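Local coordinates for peptidyl-prolyl cis-trans isomerase ([Pseudomonas syringae] pv. tomato str. DC3000, PDB 5XB0), which probably catalyses the cis-trans isomerisation of peptide bonds preceding proline through its FKBP-type domain, the part of the longer protein in this chain, at residues Glu37-Thr42 against Gly94-Leu99; Gly50-Arg55 against Ile126-Val131. All coordinates share one frame; numbering follows the deposited sequence. Where two conformers were deposited one is given.

Contact 1 of 2, residues Glu37-Thr42 against Gly94-Leu99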
loop_
_atom_site.group_PDB
_atom_site.type_symbol
_atom_site.label_atom_id
_atom_site.label_comp_id
_atom_site.label_asym_id
_atom_site.label_seq_id
_atom_site.Cartn_x
_atom_site.Cartn_y
_atom_site.Cartn_z
ATOM N N GLU A 37 -1.291 -8.212 9.528
ATOM C CA GLU A 37 -0.025 -8.931 9.582
ATOM C C GLU A 37 -0.208 -10.388 9.221
ATOM O O GLU A 37 -0.943 -11.115 9.893
ATOM C CB GLU A 37 0.599 -8.808 10.970
ATOM C CG GLU A 37 1.928 -9.514 11.128
ATOM C CD GLU A 37 2.695 -8.989 12.326
ATOM O OE1 GLU A 37 2.561 -9.593 13.413
ATOM O OE2 GLU A 37 3.392 -7.956 12.191
ATOM N N LEU A 38 0.462 -10.809 8.153
ATOM C CA LEU A 38 0.390 -12.191 7.712
ATOM C C LEU A 38 1.423 -13.002 8.489
ATOM O O LEU A 38 1.126 -14.080 9.002
ATOM C CB LEU A 38 0.627 -12.295 6.197
ATOM C CG LEU A 38 -0.133 -11.261 5.352
ATOM C CD1 LEU A 38 0.165 -11.416 3.866
ATOM C CD2 LEU A 38 -1.629 -11.338 5.600
ATOM N N THR A 39 2.629 -12.449 8.585
ATOM C CA THR A 39 3.760 -13.073 9.279
ATOM C C THR A 39 4.508 -12.003 10.058
ATOM O O THR A 39 4.850 -10.973 9.498
ATOM C CB THR A 39 4.737 -13.737 8.287
ATOM O OG1 THR A 39 4.040 -14.722 7.511
ATOM C CG2 THR A 39 5.904 -14.394 9.016
ATOM N N PRO A 40 4.758 -12.231 11.358
ATOM C CA PRO A 40 5.534 -11.221 12.082
ATOM C C PRO A 40 7.020 -11.267 11.743
ATOM O O PRO A 40 7.543 -12.272 11.250
ATOM C CB PRO A 40 5.306 -11.594 13.545
ATOM C CG PRO A 40 5.057 -13.050 13.515
ATOM C CD PRO A 40 4.349 -13.350 12.223
ATOM N N GLY A 41 7.705 -10.171 12.029
ATOM C CA GLY A 41 9.148 -10.118 11.886
ATOM C C GLY A 41 9.766 -9.509 13.130
ATOM O O GLY A 41 9.085 -8.854 13.920
ATOM N N THR A 42 11.065 -9.734 13.309
ATOM C CA THR A 42 11.770 -9.170 14.454
ATOM C C THR A 42 13.064 -8.485 14.044
ATOM O O THR A 42 13.927 -8.242 14.888
ATOM C CB THR A 42 12.092 -10.245 15.515
ATOM O OG1 THR A 42 12.948 -11.237 14.941
ATOM C CG2 THR A 42 10.806 -10.918 16.005
ATOM N N GLY A 94 11.621 -9.197 7.805
ATOM C CA GLY A 94 11.123 -10.546 8.018
ATOM C C GLY A 94 9.604 -10.644 8.017
ATOM O O GLY A 94 9.034 -11.725 7.815
ATOM N N ALA A 95 8.933 -9.527 8.254
ATOM C CA ALA A 95 7.472 -9.547 8.284
ATOM C C ALA A 95 6.877 -9.670 6.878
ATOM O O ALA A 95 7.525 -9.334 5.879
ATOM C CB ALA A 95 6.935 -8.300 8.969
ATOM N N LYS A 96 5.641 -10.162 6.824
ATOM C CA LYS A 96 4.811 -10.138 5.616
ATOM C C LYS A 96 3.510 -9.449 5.996
ATOM O O LYS A 96 2.798 -9.914 6.900
ATOM C CB LYS A 96 4.526 -11.546 5.079
ATOM C CG LYS A 96 5.760 -12.371 4.732
ATOM C CD LYS A 96 5.390 -13.517 3.780
ATOM C CE LYS A 96 6.284 -14.735 3.970
ATOM N NZ LYS A 96 6.007 -15.429 5.262
ATOM N N TRP A 97 3.218 -8.340 5.320
ATOM C CA TRP A 97 2.072 -7.485 5.618
ATOM C C TRP A 97 1.153 -7.297 4.426
ATOM O O TRP A 97 1.614 -7.227 3.285
ATOM C CB TRP A 97 2.537 -6.097 6.073
ATOM C CG TRP A 97 2.986 -6.021 7.495
ATOM C CD1 TRP A 97 3.145 -7.059 8.371
ATOM C CD2 TRP A 97 3.314 -4.830 8.217
ATOM N NE1 TRP A 97 3.554 -6.584 9.600
ATOM C CE2 TRP A 97 3.651 -5.219 9.532
ATOM C CE3 TRP A 97 3.341 -3.465 7.882
ATOM C CZ2 TRP A 97 4.038 -4.300 10.511
ATOM C CZ3 TRP A 97 3.704 -2.551 8.862
ATOM C CH2 TRP A 97 4.048 -2.979 10.158
ATOM N N ARG A 98 -0.146 -7.194 4.705
ATOM C CA ARG A 98 -1.119 -6.701 3.745
ATOM C C ARG A 98 -1.388 -5.245 4.081
ATOM O O ARG A 98 -1.634 -4.910 5.240
ATOM C CB ARG A 98 -2.407 -7.535 3.797
ATOM C CG ARG A 98 -3.544 -7.014 2.913
ATOM C CD ARG A 98 -4.662 -8.061 2.890
ATOM N NE ARG A 98 -5.716 -7.809 1.913
ATOM C CZ ARG A 98 -6.760 -7.030 2.161
ATOM N NH1 ARG A 98 -6.841 -6.419 3.336
ATOM N NH2 ARG A 98 -7.704 -6.846 1.241
ATOM N N LEU A 99 -1.263 -4.376 3.088
ATOM C CA LEU A 99 -1.565 -2.956 3.253
ATOM C C LEU A 99 -2.691 -2.553 2.333
ATOM O O LEU A 99 -2.642 -2.841 1.141
ATOM C CB LEU A 99 -0.345 -2.084 2.938
ATOM C CG LEU A 99 0.913 -2.251 3.775
ATOM C CD1 LEU A 99 1.973 -1.252 3.304
ATOM C CD2 LEU A 99 0.606 -2.046 5.259
HETATM O O HOH W 1 9.532 -13.831 9.606
#
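The W97 indole meets the E37 carboxylate at its edge, near the ring plane: W97 NE1 donates to E37 OE2 at 2.9 Å, on the lone pair turned away from OE1. The two planes lie 30° apart. The setting is a classic beta bulge where strand 34-37 leaves its antiparallel partner 96-101 in the FKBP-type sheet: L38 and T39 both face K96. E37 CG, anti to its backbone N (chi1 -180°), lies 3.7 Å from W97 NE1, and the two side chains cross obliquely. M35, from strand 34-37, and N90, M91 and P92 from a loop also touch the W97 side chain. K96 O accepts two backbone bonds, from L38 N (2.8 Å) and from T39 N (3.0 Å), the latter in the carbonyl plane on a lone pair; K96 N returns a bond to T39 O. On the sheet face of T39 and K96 the two side chains run side by side, and a bend at chi4 (71°) brings NZ to T39 OG1. Past the bulge the chains stay close through G41 and G94, and one water donates to both P40 O and G94 O. A95 CA makes a CA-H...O contact with T39 O at 3.2 Å, while A95 CB lies 3.7 Å from G41 N.

Contact 2 of 2, residues Gly50-Arg55 against Ile126-Val131; sequences GRVEVR and IELIAV
Strands 51-55 and 126-131 run antiparallel, their axes 4.6 Å apart at closest approach, with hydrogen-bonded pairs at E53-A130 and R55-E127 and a one-residue shift of register between E53 and V54. At the shift E53 O faces two amides: I129 N binds it at 2.8 Å, nearly along the C=O axis, and A130 N adds a weak bond at 3.4 Å. V52, V54 and L128 share the buried face. With chi2 at 60° turning it toward the valines, L128 CD1 reaches V52 CB at 3.7 Å and V54 CG1 at 3.8 Å; the V52 and L128 side chains cross at about a right angle. I126 CG2 also packs on V54 CG1, and W84 of helix 82-87 touches both V54 and I126. On the other face R55 and E127 lie side by side, and R55 NH1 reaches E127 OE2 at the guanidinium edge in a long, weak salt bridge (3.3 Å), the two planes 42° apart. I129, the extra residue, sets CD1 obliquely beside R55 NH1, and E53 OE1 lies 3.5 Å from A130 CB. Two residues, I129 and A130, opposite the single E53 make a classic beta bulge, here within the antiparallel sheet of the FKBP fold.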
loop_
_atom_site.group_PDB
_atom_site.type_symbol
_atom_site.label_atom_id
_atom_site.label_comp_id
_atom_site.label_asym_id
_atom_site.label_seq_id
_atom_site.Cartn_x
_atom_site.Cartn_y
_atom_site.Cartn_z
ATOM N N GLY A 50 15.394 6.048 4.420
ATOM C CA GLY A 50 16.167 4.866 4.109
ATOM C C GLY A 50 15.636 4.106 2.910
ATOM O O GLY A 50 14.841 4.632 2.120
ATOM N N ARG A 51 16.098 2.865 2.778
ATOM C CA ARG A 51 15.692 1.982 1.697
ATOM C C ARG A 51 15.115 0.679 2.235
ATOM O O ARG A 51 15.506 0.211 3.302
ATOM C CB ARG A 51 16.879 1.667 0.780
ATOM C CG ARG A 51 17.543 2.885 0.161
ATOM C CD ARG A 51 18.949 2.554 -0.303
ATOM N NE ARG A 51 18.973 1.815 -1.563
ATOM C CZ ARG A 51 19.581 0.644 -1.738
ATOM N NH1 ARG A 51 20.217 0.057 -0.730
ATOM N NH2 ARG A 51 19.555 0.058 -2.927
ATOM N N VAL A 52 14.185 0.112 1.476
ATOM C CA VAL A 52 13.613 -1.198 1.759
ATOM C C VAL A 52 13.873 -2.139 0.602
ATOM O O VAL A 52 13.837 -1.740 -0.562
ATOM C CB VAL A 52 12.090 -1.118 2.022
ATOM C CG1 VAL A 52 11.827 -0.300 3.268
ATOM C CG2 VAL A 52 11.323 -0.518 0.825
ATOM N N GLU A 53 14.171 -3.389 0.921
ATOM C CA GLU A 53 14.256 -4.424 -0.099
ATOM C C GLU A 53 13.036 -5.298 0.097
ATOM O O GLU A 53 12.853 -5.878 1.169
ATOM C CB GLU A 53 15.546 -5.237 0.016
ATOM C CG GLU A 53 15.772 -6.175 -1.173
ATOM C CD GLU A 53 16.947 -7.124 -0.979
ATOM O OE1 GLU A 53 17.281 -7.453 0.178
ATOM O OE2 GLU A 53 17.549 -7.542 -1.993
ATOM N N VAL A 54 12.188 -5.385 -0.928
ATOM C CA VAL A 54 10.894 -6.025 -0.771
ATOM C C VAL A 54 10.556 -6.999 -1.894
ATOM O O VAL A 54 11.077 -6.899 -3.000
ATOM C CB VAL A 54 9.754 -4.978 -0.700
ATOM C CG1 VAL A 54 9.879 -4.146 0.584
ATOM C CG2 VAL A 54 9.753 -4.089 -1.960
ATOM N N ARG A 55 9.692 -7.956 -1.579
ATOM C CA ARG A 55 8.857 -8.597 -2.581
ATOM C C ARG A 55 7.473 -8.018 -2.402
ATOM O O ARG A 55 7.063 -7.734 -1.272
ATOM C CB ARG A 55 8.807 -10.112 -2.401
ATOM C CG ARG A 55 10.105 -10.825 -2.576
ATOM C CD ARG A 55 9.865 -12.326 -2.557
ATOM N NE ARG A 55 11.069 -13.039 -2.942
ATOM C CZ ARG A 55 11.994 -13.430 -2.080
ATOM N NH1 ARG A 55 11.838 -13.192 -0.786
ATOM N NH2 ARG A 55 13.068 -14.071 -2.511
ATOM N N ILE A 126 3.219 -7.361 0.956
ATOM C CA ILE A 126 4.629 -6.990 0.988
ATOM C C ILE A 126 5.406 -7.870 1.950
ATOM O O ILE A 126 4.987 -8.072 3.081
ATOM C CB ILE A 126 4.808 -5.517 1.412
ATOM C CG1 ILE A 126 4.070 -4.591 0.445
ATOM C CG2 ILE A 126 6.286 -5.150 1.499
ATOM C CD1 ILE A 126 4.090 -3.153 0.860
ATOM N N GLU A 127 6.525 -8.409 1.485
ATOM C CA GLU A 127 7.483 -9.086 2.354
ATOM C C GLU A 127 8.721 -8.212 2.476
ATOM O O GLU A 127 9.323 -7.842 1.467
ATOM C CB GLU A 127 7.864 -10.464 1.811
ATOM C CG GLU A 127 8.824 -11.197 2.756
ATOM C CD GLU A 127 9.212 -12.577 2.280
ATOM O OE1 GLU A 127 9.653 -13.379 3.136
ATOM O OE2 GLU A 127 9.087 -12.855 1.063
ATOM N N LEU A 128 9.094 -7.860 3.703
ATOM C CA LEU A 128 10.264 -7.011 3.884
ATOM C C LEU A 128 11.506 -7.891 4.082
ATOM O O LEU A 128 11.656 -8.572 5.097
ATOM C CB LEU A 128 10.060 -6.054 5.060
ATOM C CG LEU A 128 11.185 -5.044 5.278
ATOM C CD1 LEU A 128 11.408 -4.112 4.067
ATOM C CD2 LEU A 128 10.899 -4.226 6.513
ATOM N N ILE A 129 12.393 -7.873 3.096
ATOM C CA ILE A 129 13.550 -8.760 3.079
ATOM C C ILE A 129 14.745 -8.151 3.805
ATOM O O ILE A 129 15.505 -8.851 4.488
ATOM C CB ILE A 129 13.953 -9.095 1.627
ATOM C CG1 ILE A 129 12.762 -9.674 0.867
ATOM C CG2 ILE A 129 15.130 -10.062 1.587
ATOM C CD1 ILE A 129 12.195 -10.900 1.508
ATOM N N ALA A 130 14.909 -6.840 3.641
ATOM C CA ALA A 130 16.031 -6.124 4.226
ATOM C C ALA A 130 15.762 -4.623 4.212
ATOM O O ALA A 130 14.889 -4.136 3.501
ATOM C CB ALA A 130 17.317 -6.433 3.477
ATOM N N VAL A 131 16.507 -3.902 5.032
ATOM C CA VAL A 131 16.470 -2.448 5.020
ATOM C C VAL A 131 17.896 -1.937 5.021
ATOM O O VAL A 131 18.828 -2.662 5.376
ATOM C CB VAL A 131 15.711 -1.854 6.233
ATOM C CG1 VAL A 131 14.260 -2.371 6.284
ATOM C CG2 VAL A 131 16.452 -2.144 7.521
#

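Overall arrangement
Contacts 1 and 2 belong to one antiparallel sheet, their centres about 11 Å apart, and join where strand 96-101 pairs with strand 122-132. Probable backbone hydrogen bonds link G94 N to L128 O and W97 O to I126 N; L99 CD1 packs on I126 CD1, and K96 CE on E127 OE1. Their segments alternate along the chain. Each contains a classic beta bulge, but contact 1 is a surface contact where a strand passes into a loop, adding to its backbone bonds two polar side-chain bonds and a bridging water. Contact 2, partly buried, joins two continuing strands, with an aliphatic face where V54 and I126 meet helix 82-87 and a charged pair on the other.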